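Local coordinates for protein oxidoreductase, fmn-binding (Shewanella oneidensis, PDB 4AWU) that probably acts as an FMN-dependent oxidoreductase on carbon-carbon double bonds with NADH or NADPH as reductant, and here holds FMN and 4-chlorophenol, at residues G67-P72 with K130-N135; Q100-G105 with N184-N189; I178-A183 with E216-L221. The protein carries 1 engineered substitution. One frame throughout, in Å; residues are numbered along the deposited sequence.

From the N terminus, residues 67-72 lie in the loop after strand 53-60, and interaction 1 closes a long loop from there to strand 130-133. Interaction 2 opens inside that loop, at the end of strand 96-102, and closes at 184-189, so the two cross. Interaction 3 opens at 178-183, just before 184-189, and closes on helix 212-225; it therefore crosses interaction 2 but follows interaction 1 in series. Interactions 1 and 2 meet where Y68 packs on W102. Interactions 2 and 3 share neighbouring barrel strands, joined by a backbone bond from L101 to E179. Together they run from an excursion at the C-terminal end of the barrel, past the flavin, to the outer helices.

Interaction 1: G67-P72 with K130-N135; sequences GYAWTP and KVFVDN. With 4CH (4-chlorophenol), chain E.
The ring of F132 meets A69 at its edge, where the methyl CB lies in the ring plane, 3.6 Å from F132 CD1. The loop carrying Y68, A69 and W70 makes a type II beta turn from Y68 to T71 and lies beside the first strand of a beta hairpin, 130-133 with 141-144, in the excursion between barrel strands 96-102 and 177-181. One face of the F132 ring carries 4-chlorophenol of chain E, its C5 centred 3.2 Å above the plane. W70 has A69 CB over one face, toward the rim, and the D134 carboxylate at its edge; its six-membered ring approaches F132 obliquely, with planes at 58°. Y68 takes an off-centre CH-pi contact from V131 CG1, while a water sits in plane at its edge. A single backbone bond joins the two segments: A69 N donates to F132 O, which also receives N112 ND2. With CG of F132 anti to the backbone N (chi1 -173°), the ring leans over the turn, and with W70 and F142, which meets it edge-to-face, lines the pocket of this chlorophenol. The phenol hydroxyl O7 donates to A69 O at 2.6 Å and is also bonded to S28 OG, so the turn itself grips the ligand's polar end. At the hydroxyl end of Y68, OH is bonded to Y186 OH and donates to the water, which in turn donates to K130 O. Further along, W70 NE1 donates to D134 OD2 at 2.9 Å, on its anti lone pair, with that oxygen only 1° out of the indole plane.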
loop_
_atom_site.group_PDB
_atom_site.type_symbol
_atom_site.label_atom_id
_atom_site.label_comp_id
_atom_site.label_asym_id
_atom_site.label_seq_id
_atom_site.Cartn_x
_atom_site.Cartn_y
_atom_site.Cartn_z
ATOM N N GLY A 67 -1.157 8.643 9.616
ATOM C CA GLY A 67 -1.981 9.697 9.056
ATOM C C GLY A 67 -3.419 9.692 9.534
ATOM O O GLY A 67 -4.073 10.732 9.540
ATOM N N TYR A 68 -3.915 8.531 9.944
ATOM C CA TYR A 68 -5.340 8.382 10.215
ATOM C C TYR A 68 -5.590 7.613 11.502
ATOM O O TYR A 68 -4.848 6.694 11.837
ATOM C CB TYR A 68 -6.014 7.657 9.051
ATOM C CG TYR A 68 -5.687 8.248 7.703
ATOM C CD1 TYR A 68 -4.503 7.927 7.046
ATOM C CD2 TYR A 68 -6.561 9.122 7.085
ATOM C CE1 TYR A 68 -4.204 8.465 5.817
ATOM C CE2 TYR A 68 -6.271 9.665 5.852
ATOM C CZ TYR A 68 -5.091 9.335 5.223
ATOM O OH TYR A 68 -4.793 9.871 3.994
ATOM N N ALA A 69 -6.644 7.992 12.217
ATOM C CA ALA A 69 -6.992 7.324 13.463
ATOM C C ALA A 69 -7.185 5.833 13.245
ATOM O O ALA A 69 -7.782 5.410 12.252
ATOM C CB ALA A 69 -8.258 7.926 14.059
ATOM N N TRP A 70 -6.661 5.049 14.178
ATOM C CA TRP A 70 -6.971 3.626 14.287
ATOM C C TRP A 70 -6.345 2.750 13.210
ATOM O O TRP A 70 -6.754 1.602 13.043
ATOM C CB TRP A 70 -8.482 3.405 14.278
ATOM C CG TRP A 70 -9.245 4.385 15.103
ATOM C CD1 TRP A 70 -8.860 4.943 16.288
ATOM C CD2 TRP A 70 -10.527 4.936 14.798
ATOM N NE1 TRP A 70 -9.830 5.804 16.743
ATOM C CE2 TRP A 70 -10.862 5.820 15.842
ATOM C CE3 TRP A 70 -11.426 4.768 13.743
ATOM C CZ2 TRP A 70 -12.057 6.530 15.861
ATOM C CZ3 TRP A 70 -12.608 5.473 13.764
ATOM C CH2 TRP A 70 -12.915 6.342 14.816
ATOM N N THR A 71 -5.361 3.265 12.480
ATOM C CA THR A 71 -4.624 2.408 11.555
ATOM C C THR A 71 -3.571 1.650 12.353
ATOM O O THR A 71 -3.007 2.191 13.303
ATOM C CB THR A 71 -3.983 3.202 10.398
ATOM O OG1 THR A 71 -3.055 4.164 10.912
ATOM C CG2 THR A 71 -5.054 3.913 9.591
ATOM N N PRO A 72 -3.317 0.385 11.986
ATOM C CA PRO A 72 -2.380 -0.445 12.747
ATOM C C PRO A 72 -0.934 -0.043 12.518
ATOM O O PRO A 72 -0.546 0.251 11.384
ATOM C CB PRO A 72 -2.619 -1.843 12.177
ATOM C CG PRO A 72 -3.042 -1.587 10.770
ATOM C CD PRO A 72 -3.900 -0.354 10.850
ATOM N N LYS A 130 -7.757 16.168 3.776
ATOM C CA LYS A 130 -8.149 15.955 5.159
ATOM C C LYS A 130 -7.752 14.564 5.626
ATOM O O LYS A 130 -7.727 13.616 4.841
ATOM C CB LYS A 130 -9.660 16.124 5.313
ATOM C CG LYS A 130 -10.202 17.410 4.715
ATOM C CD LYS A 130 -11.262 18.028 5.609
ATOM C CE LYS A 130 -11.836 19.291 4.994
ATOM N NZ LYS A 130 -12.621 20.079 5.981
ATOM N N VAL A 131 -7.435 14.455 6.910
ATOM C CA VAL A 131 -7.255 13.159 7.545
ATOM C C VAL A 131 -8.264 13.031 8.678
ATOM O O VAL A 131 -8.931 14.001 9.036
ATOM C CB VAL A 131 -5.826 12.966 8.081
ATOM C CG1 VAL A 131 -4.839 12.917 6.928
ATOM C CG2 VAL A 131 -5.461 14.067 9.071
ATOM N N PHE A 132 -8.382 11.834 9.234
ATOM C CA PHE A 132 -9.351 11.582 10.288
ATOM C C PHE A 132 -8.635 11.549 11.630
ATOM O O PHE A 132 -7.592 10.911 11.764
ATOM C CB PHE A 132 -10.072 10.260 10.029
ATOM C CG PHE A 132 -11.213 9.993 10.970
ATOM C CD1 PHE A 132 -10.985 9.403 12.199
ATOM C CD2 PHE A 132 -12.510 10.326 10.622
ATOM C CE1 PHE A 132 -12.027 9.151 13.068
ATOM C CE2 PHE A 132 -13.562 10.075 11.488
ATOM C CZ PHE A 132 -13.319 9.488 12.711
ATOM N N VAL A 133 -9.188 12.248 12.616
ATOM C CA VAL A 133 -8.569 12.328 13.935
ATOM C C VAL A 133 -9.527 11.916 15.043
ATOM O O VAL A 133 -10.705 12.267 15.024
ATOM C CB VAL A 133 -8.063 13.755 14.233
ATOM C CG1 VAL A 133 -7.726 13.910 15.714
ATOM C CG2 VAL A 133 -6.851 14.074 13.373
ATOM N N ASP A 134 -8.997 11.161 16.001
ATOM C CA ASP A 134 -9.701 10.825 17.232
ATOM C C ASP A 134 -8.758 11.089 18.403
ATOM O O ASP A 134 -8.135 10.168 18.932
ATOM C CB ASP A 134 -10.131 9.358 17.224
ATOM C CG ASP A 134 -10.633 8.887 18.580
ATOM O OD1 ASP A 134 -11.123 9.730 19.359
ATOM O OD2 ASP A 134 -10.535 7.674 18.867
ATOM N N ASN A 135 -8.649 12.355 18.795
ATOM C CA ASN A 135 -7.653 12.770 19.779
ATOM C C ASN A 135 -8.083 12.539 21.226
ATOM O O ASN A 135 -7.316 12.802 22.153
ATOM C CB ASN A 135 -7.285 14.244 19.572
ATOM C CG ASN A 135 -8.463 15.178 19.773
ATOM O OD1 ASN A 135 -9.379 14.887 20.541
ATOM N ND2 ASN A 135 -8.445 16.307 19.077
HETATM CL CL9 4CH E . -14.129 7.732 8.452
HETATM C C4 4CH E . -12.518 7.297 8.898
HETATM C C5 4CH E . -12.234 6.946 10.211
HETATM C C6 4CH E . -10.943 6.574 10.559
HETATM C C1 4CH E . -9.948 6.561 9.593
HETATM O O7 4CH E . -8.676 6.166 9.931
HETATM C C2 4CH E . -10.228 6.914 8.282
HETATM C C3 4CH E . -11.519 7.282 7.934
HETATM O O HOH W 1 -6.275 11.786 3.077
#

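Interaction 2: Q100-G105 with N184-N189; sequences QLWHVG and NGYLIN. With 4CH (4-chlorophenol), chain D; FMN (flavin mononucleotide), chain B.
W102 drives the edge of its indole at the face of Y186, the five-membered ring and the phenol ring nearly perpendicular (88°) in an edge-to-face pair. W102 NE1 sits 3.3 Å above the centre of the Y186 ring; the opposite face has N184 O toward its rim. The chlorophenol of chain D reaches Y186 at its edge, with O7 3.4 Å from Y186 CE2. Beside it, Q100, extended, meets the pyrimidine edge of the flavin with its amide: FMN N3 donates to Q100 OE1 at 2.8 Å, and Q100 NE2 donates to FMN O2 in an almost straight bond (175°). E179 OE2 also accepts from Q100 NE2, helping to set that amide. This is the C-terminal mouth of a TIM barrel, where strand 96-102 runs into its loop and the residues after strand 177-181 lead into helix 187-192. One step out, L187 N donates to H103 O at 2.9 Å, tying the backbone of 184-189 to the loop after strand 96-102. L187 keeps CG anti to its N (chi1 180°), which brings CD2 over the H103 imidazole, 3.6 Å from the ring centroid (CH-pi). V104 CB packs on Y186 CD1, and V159 and F213 lie behind L187.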
loop_
_atom_site.group_PDB
_atom_site.type_symbol
_atom_site.label_atom_id
_atom_site.label_comp_id
_atom_site.label_asym_id
_atom_site.label_seq_id
_atom_site.Cartn_x
_atom_site.Cartn_y
_atom_site.Cartn_z
ATOM N N GLN A 100 2.218 -3.678 4.089
ATOM C CA GLN A 100 2.455 -2.408 3.413
ATOM C C GLN A 100 2.998 -1.382 4.391
ATOM O O GLN A 100 2.258 -0.859 5.227
ATOM C CB GLN A 100 1.202 -1.847 2.738
ATOM C CG GLN A 100 1.565 -0.648 1.863
ATOM C CD GLN A 100 0.386 0.104 1.306
ATOM O OE1 GLN A 100 -0.471 0.570 2.046
ATOM N NE2 GLN A 100 0.353 0.253 -0.014
ATOM N N LEU A 101 4.292 -1.094 4.275
ATOM C CA LEU A 101 4.949 -0.146 5.165
ATOM C C LEU A 101 4.595 1.277 4.776
ATOM O O LEU A 101 4.848 1.710 3.650
ATOM C CB LEU A 101 6.459 -0.324 5.112
ATOM C CG LEU A 101 6.973 -1.726 5.421
ATOM C CD1 LEU A 101 8.482 -1.673 5.562
ATOM C CD2 LEU A 101 6.324 -2.299 6.679
ATOM N N TRP A 102 4.047 2.010 5.735
ATOM C CA TRP A 102 3.428 3.296 5.464
ATOM C C TRP A 102 4.120 4.439 6.185
ATOM O O TRP A 102 4.364 4.366 7.393
ATOM C CB TRP A 102 1.986 3.244 5.953
ATOM C CG TRP A 102 1.042 4.172 5.276
ATOM C CD1 TRP A 102 1.303 5.005 4.228
ATOM C CD2 TRP A 102 -0.342 4.346 5.594
ATOM N NE1 TRP A 102 0.162 5.687 3.874
ATOM C CE2 TRP A 102 -0.860 5.301 4.701
ATOM C CE3 TRP A 102 -1.192 3.784 6.551
ATOM C CZ2 TRP A 102 -2.193 5.709 4.739
ATOM C CZ3 TRP A 102 -2.513 4.189 6.585
ATOM C CH2 TRP A 102 -3.000 5.141 5.685
ATOM N N HIS A 103 4.431 5.492 5.440
ATOM C CA HIS A 103 4.725 6.783 6.036
ATOM C C HIS A 103 3.957 7.837 5.243
ATOM O O HIS A 103 4.162 8.000 4.038
ATOM C CB HIS A 103 6.225 7.071 6.054
ATOM C CG HIS A 103 6.598 8.185 6.975
ATOM N ND1 HIS A 103 6.081 9.453 6.840
ATOM C CD2 HIS A 103 7.416 8.225 8.053
ATOM C CE1 HIS A 103 6.574 10.232 7.788
ATOM N NE2 HIS A 103 7.383 9.509 8.538
ATOM N N VAL A 104 3.047 8.527 5.921
ATOM C CA VAL A 104 2.112 9.425 5.245
ATOM C C VAL A 104 2.708 10.786 4.942
ATOM O O VAL A 104 2.195 11.523 4.100
ATOM C CB VAL A 104 0.837 9.651 6.073
ATOM C CG1 VAL A 104 0.119 8.326 6.306
ATOM C CG2 VAL A 104 1.167 10.340 7.391
ATOM N N GLY A 105 3.767 11.137 5.656
ATOM C CA GLY A 105 4.484 12.357 5.373
ATOM C C GLY A 105 3.574 13.497 5.756
ATOM O O GLY A 105 3.064 13.538 6.875
ATOM N N ASN A 184 -0.120 7.310 -3.730
ATOM C CA ASN A 184 -1.220 8.087 -3.177
ATOM C C ASN A 184 -0.786 9.263 -2.313
ATOM O O ASN A 184 -1.375 9.532 -1.266
ATOM C CB ASN A 184 -2.177 7.172 -2.409
ATOM C CG ASN A 184 -2.832 6.136 -3.308
ATOM O OD1 ASN A 184 -2.988 6.345 -4.510
ATOM N ND2 ASN A 184 -3.219 5.016 -2.726
ATOM N N GLY A 185 0.242 9.965 -2.777
ATOM C CA GLY A 185 0.617 11.249 -2.218
ATOM C C GLY A 185 1.193 11.198 -0.821
ATOM O O GLY A 185 1.206 12.207 -0.119
ATOM N N TYR A 186 1.677 10.032 -0.413
ATOM C CA TYR A 186 2.284 9.898 0.903
ATOM C C TYR A 186 3.787 10.188 0.837
ATOM O O TYR A 186 4.273 10.680 -0.180
ATOM C CB TYR A 186 1.940 8.532 1.495
ATOM C CG TYR A 186 0.450 8.411 1.742
ATOM C CD1 TYR A 186 -0.193 9.258 2.634
ATOM C CD2 TYR A 186 -0.317 7.476 1.069
ATOM C CE1 TYR A 186 -1.551 9.165 2.862
ATOM C CE2 TYR A 186 -1.673 7.377 1.287
ATOM C CZ TYR A 186 -2.288 8.222 2.181
ATOM O OH TYR A 186 -3.641 8.117 2.400
ATOM N N LEU A 187 4.520 9.926 1.916
ATOM C CA LEU A 187 5.848 10.529 2.071
ATOM C C LEU A 187 6.738 10.392 0.831
ATOM O O LEU A 187 7.239 11.385 0.304
ATOM C CB LEU A 187 6.581 9.970 3.290
ATOM C CG LEU A 187 7.975 10.587 3.459
ATOM C CD1 LEU A 187 7.866 12.102 3.573
ATOM C CD2 LEU A 187 8.710 10.008 4.658
ATOM N N ILE A 188 6.943 9.167 0.368
ATOM C CA ILE A 188 7.861 8.946 -0.742
ATOM C C ILE A 188 7.323 9.602 -2.009
ATOM O O ILE A 188 8.088 10.145 -2.809
ATOM C CB ILE A 188 8.124 7.451 -0.960
ATOM C CG1 ILE A 188 8.724 6.853 0.317
ATOM C CG2 ILE A 188 9.060 7.236 -2.141
ATOM C CD1 ILE A 188 9.114 5.412 0.204
ATOM N N ASN A 189 6.002 9.571 -2.164
ATOM C CA ASN A 189 5.327 10.204 -3.294
ATOM C C ASN A 189 5.553 11.715 -3.287
ATOM O O ASN A 189 5.538 12.362 -4.331
ATOM C CB ASN A 189 3.825 9.909 -3.217
ATOM C CG ASN A 189 3.145 9.884 -4.580
ATOM O OD1 ASN A 189 2.081 9.280 -4.729
ATOM N ND2 ASN A 189 3.745 10.533 -5.574
HETATM CL CL9 4CH D . -8.239 4.892 2.771
HETATM C C4 4CH D . -6.767 4.850 1.878
HETATM C C5 4CH D . -5.574 4.788 2.570
HETATM C C6 4CH D . -4.380 4.743 1.876
HETATM C C1 4CH D . -4.384 4.769 0.493
HETATM O O7 4CH D . -3.187 4.715 -0.172
HETATM C C2 4CH D . -5.580 4.830 -0.208
HETATM C C3 4CH D . -6.778 4.876 0.490
HETATM N N1 FMN B . -4.082 1.581 -1.207
HETATM C C2 FMN B . -2.882 1.546 -0.536
HETATM O O2 FMN B . -1.841 1.568 -1.191
HETATM N N3 FMN B . -2.849 1.490 0.844
HETATM C C4 FMN B . -4.020 1.542 1.573
HETATM O O4 FMN B . -4.002 1.318 2.783
HETATM C C4A FMN B . -5.230 1.557 0.890
HETATM N N5 FMN B . -6.407 1.590 1.587
HETATM C C5A FMN B . -7.606 1.628 0.921
HETATM C C6 FMN B . -8.781 1.588 1.654
HETATM C C7 FMN B . -10.007 1.564 1.003
HETATM C C7M FMN B . -11.259 1.521 1.828
HETATM C C8 FMN B . -10.049 1.624 -0.390
HETATM C C8M FMN B . -11.363 1.555 -1.114
HETATM C C9 FMN B . -8.867 1.640 -1.121
HETATM C C9A FMN B . -7.638 1.603 -0.467
HETATM N N10 FMN B . -6.454 1.642 -1.176
HETATM C C10 FMN B . -5.257 1.602 -0.499
HETATM C "C1'" FMN B . -6.442 1.539 -2.671
HETATM C "C2'" FMN B . -6.748 0.087 -3.042
HETATM O "O2'" FMN B . -5.679 -0.728 -2.607
HETATM C "C3'" FMN B . -6.947 -0.110 -4.543
HETATM O "O3'" FMN B . -5.735 0.155 -5.216
HETATM C "C4'" FMN B . -8.069 0.787 -5.069
HETATM O "O4'" FMN B . -9.221 0.632 -4.265
HETATM C "C5'" FMN B . -8.445 0.492 -6.519
HETATM O "O5'" FMN B . -8.788 -0.867 -6.685
HETATM P P FMN B . -10.332 -1.328 -6.800
HETATM O O1P FMN B . -10.988 -1.074 -5.462
HETATM O O2P FMN B . -11.027 -0.521 -7.869
HETATM O O3P FMN B . -10.360 -2.792 -7.156
HETATM O O HOH W 2 5.179 7.152 1.685
#

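Interaction 3: I178-A183 with E216-L221; sequences IELHAA and EVVAAL. With FMN (flavin mononucleotide), chain B; 4CH (4-chlorophenol), chain D.
L180 meets three residues of helix 212-225, and its side chain can be followed outward atom by atom. CB already lies 4.0 Å from L221 CD1. CG is anti to the backbone N (chi1 176°) and runs alongside the helix; from it CD2 turns toward V217 and V218. The CD1 branch rests on V217 CG1, also at 4.0 Å, while CD2 faces the notch formed by the two valines, 3.9 Å from V217 CG1 and from V218 CG2. Two residues earlier I178 points the same way, and its tip CD1 meets L221 CD1 at 3.8 Å, so L221 spans both strand residues. The contact is wholly apolar, and the axes of strand 178-181 and helix 216-221 approach to 10.5 Å and run nearly antiparallel (167°), the usual packing of a TIM-barrel strand against an outer helix. The other side of the strand serves the flavin site. H181 turns inward with FMN O2 over one face of its imidazole, and its NE2 shares a hydrogen bond of 2.8 Å with O7 of the chlorophenol in chain D. A183 N donates to H181 ND1, which restrains the ring's rotation. Helix 212-225 lies in the right-handed crossover from strand 177-181 to strand 230-234: L221 also touches V230 and L101, while Y163 of helix 153-172 packs against both L180 and V217.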
loop_
_atom_site.group_PDB
_atom_site.type_symbol
_atom_site.label_atom_id
_atom_site.label_comp_id
_atom_site.label_asym_id
_atom_site.label_seq_id
_atom_site.Cartn_x
_atom_site.Cartn_y
_atom_site.Cartn_z
ATOM N N ILE A 178 7.328 -7.292 2.421
ATOM C CA ILE A 178 6.789 -5.976 2.687
ATOM C C ILE A 178 6.527 -5.265 1.371
ATOM O O ILE A 178 7.181 -5.527 0.363
ATOM C CB ILE A 178 7.737 -5.134 3.565
ATOM C CG1 ILE A 178 9.027 -4.791 2.815
ATOM C CG2 ILE A 178 8.049 -5.869 4.855
ATOM C CD1 ILE A 178 8.961 -3.486 2.040
ATOM N N GLU A 179 5.546 -4.375 1.384
ATOM C CA GLU A 179 5.301 -3.503 0.257
ATOM C C GLU A 179 5.554 -2.079 0.692
ATOM O O GLU A 179 4.942 -1.590 1.644
ATOM C CB GLU A 179 3.863 -3.633 -0.232
ATOM C CG GLU A 179 3.578 -2.784 -1.459
ATOM C CD GLU A 179 2.147 -2.887 -1.916
ATOM O OE1 GLU A 179 1.827 -3.842 -2.654
ATOM O OE2 GLU A 179 1.343 -2.017 -1.530
ATOM N N LEU A 180 6.460 -1.407 -0.004
ATOM C CA LEU A 180 6.722 -0.012 0.277
ATOM C C LEU A 180 5.600 0.820 -0.309
ATOM O O LEU A 180 5.369 0.800 -1.515
ATOM C CB LEU A 180 8.045 0.421 -0.336
ATOM C CG LEU A 180 8.335 1.907 -0.161
ATOM C CD1 LEU A 180 8.407 2.268 1.322
ATOM C CD2 LEU A 180 9.624 2.263 -0.882
ATOM N N HIS A 181 4.896 1.546 0.548
ATOM C CA HIS A 181 3.851 2.434 0.077
ATOM C C HIS A 181 4.482 3.720 -0.442
ATOM O O HIS A 181 4.801 4.621 0.328
ATOM C CB HIS A 181 2.852 2.738 1.189
ATOM C CG HIS A 181 1.569 3.319 0.695
ATOM N ND1 HIS A 181 1.416 3.789 -0.593
ATOM C CD2 HIS A 181 0.374 3.494 1.303
ATOM C CE1 HIS A 181 0.183 4.233 -0.752
ATOM N NE2 HIS A 181 -0.470 4.068 0.384
ATOM N N ALA A 182 4.671 3.792 -1.756
ATOM C CA ALA A 182 5.273 4.967 -2.372
ATOM C C ALA A 182 4.249 5.642 -3.273
ATOM O O ALA A 182 4.603 6.255 -4.280
ATOM C CB ALA A 182 6.500 4.570 -3.168
ATOM N N ALA A 183 2.982 5.559 -2.882
ATOM C CA ALA A 183 1.879 5.966 -3.740
ATOM C C ALA A 183 0.928 6.911 -3.018
ATOM O O ALA A 183 1.142 7.271 -1.859
ATOM C CB ALA A 183 1.112 4.733 -4.236
ATOM N N GLU A 216 17.014 5.078 -1.872
ATOM C CA GLU A 216 17.712 4.798 -0.621
ATOM C C GLU A 216 16.842 4.021 0.369
ATOM O O GLU A 216 17.341 3.190 1.128
ATOM C CB GLU A 216 18.212 6.102 0.006
ATOM C CG GLU A 216 19.291 6.784 -0.820
ATOM C CD GLU A 216 19.605 8.197 -0.349
ATOM O OE1 GLU A 216 18.970 8.672 0.613
ATOM O OE2 GLU A 216 20.483 8.840 -0.957
ATOM N N VAL A 217 15.543 4.286 0.364
ATOM C CA VAL A 217 14.633 3.522 1.212
ATOM C C VAL A 217 14.618 2.064 0.758
ATOM O O VAL A 217 14.716 1.144 1.574
ATOM C CB VAL A 217 13.210 4.093 1.187
ATOM C CG1 VAL A 217 12.235 3.129 1.862
ATOM C CG2 VAL A 217 13.179 5.451 1.870
ATOM N N VAL A 218 14.501 1.855 -0.549
ATOM C CA VAL A 218 14.447 0.505 -1.093
ATOM C C VAL A 218 15.759 -0.232 -0.848
ATOM O O VAL A 218 15.763 -1.420 -0.529
ATOM C CB VAL A 218 14.122 0.521 -2.601
ATOM C CG1 VAL A 218 14.287 -0.861 -3.202
ATOM C CG2 VAL A 218 12.714 1.038 -2.825
ATOM N N ALA A 219 16.879 0.473 -0.994
ATOM C CA ALA A 219 18.180 -0.129 -0.741
ATOM C C ALA A 219 18.195 -0.702 0.666
ATOM O O ALA A 219 18.629 -1.834 0.883
ATOM C CB ALA A 219 19.288 0.899 -0.906
ATOM N N ALA A 220 17.701 0.087 1.612
ATOM C CA ALA A 220 17.661 -0.308 3.015
ATOM C C ALA A 220 16.752 -1.513 3.223
ATOM O O ALA A 220 17.120 -2.474 3.899
ATOM C CB ALA A 220 17.194 0.855 3.871
ATOM N N LEU A 221 15.558 -1.457 2.642
ATOM C CA LEU A 221 14.601 -2.545 2.770
ATOM C C LEU A 221 15.198 -3.840 2.241
ATOM O O LEU A 221 15.121 -4.888 2.890
ATOM C CB LEU A 221 13.314 -2.210 2.009
ATOM C CG LEU A 221 12.512 -1.039 2.581
ATOM C CD1 LEU A 221 11.428 -0.580 1.610
ATOM C CD2 LEU A 221 11.897 -1.428 3.920
HETATM N N1 FMN B . -4.082 1.581 -1.207
HETATM C C2 FMN B . -2.882 1.546 -0.536
HETATM O O2 FMN B . -1.841 1.568 -1.191
HETATM N N3 FMN B . -2.849 1.490 0.844
HETATM C C4 FMN B . -4.020 1.542 1.573
HETATM O O4 FMN B . -4.002 1.318 2.783
HETATM C C4A FMN B . -5.230 1.557 0.890
HETATM N N5 FMN B . -6.407 1.590 1.587
HETATM C C5A FMN B . -7.606 1.628 0.921
HETATM C C6 FMN B . -8.781 1.588 1.654
HETATM C C7 FMN B . -10.007 1.564 1.003
HETATM C C7M FMN B . -11.259 1.521 1.828
HETATM C C8 FMN B . -10.049 1.624 -0.390
HETATM C C8M FMN B . -11.363 1.555 -1.114
HETATM C C9 FMN B . -8.867 1.640 -1.121
HETATM C C9A FMN B . -7.638 1.603 -0.467
HETATM N N10 FMN B . -6.454 1.642 -1.176
HETATM C C10 FMN B . -5.257 1.602 -0.499
HETATM C "C1'" FMN B . -6.442 1.539 -2.671
HETATM C "C2'" FMN B . -6.748 0.087 -3.042
HETATM O "O2'" FMN B . -5.679 -0.728 -2.607
HETATM C "C3'" FMN B . -6.947 -0.110 -4.543
HETATM O "O3'" FMN B . -5.735 0.155 -5.216
HETATM C "C4'" FMN B . -8.069 0.787 -5.069
HETATM O "O4'" FMN B . -9.221 0.632 -4.265
HETATM C "C5'" FMN B . -8.445 0.492 -6.519
HETATM O "O5'" FMN B . -8.788 -0.867 -6.685
HETATM P P FMN B . -10.332 -1.328 -6.800
HETATM O O1P FMN B . -10.988 -1.074 -5.462
HETATM O O2P FMN B . -11.027 -0.521 -7.869
HETATM O O3P FMN B . -10.360 -2.792 -7.156
HETATM CL CL9 4CH D . -8.239 4.892 2.771
HETATM C C4 4CH D . -6.767 4.850 1.878
HETATM C C5 4CH D . -5.574 4.788 2.570
HETATM C C6 4CH D . -4.380 4.743 1.876
HETATM C C1 4CH D . -4.384 4.769 0.493
HETATM O O7 4CH D . -3.187 4.715 -0.172
HETATM C C2 4CH D . -5.580 4.830 -0.208
HETATM C C3 4CH D . -6.778 4.876 0.490
#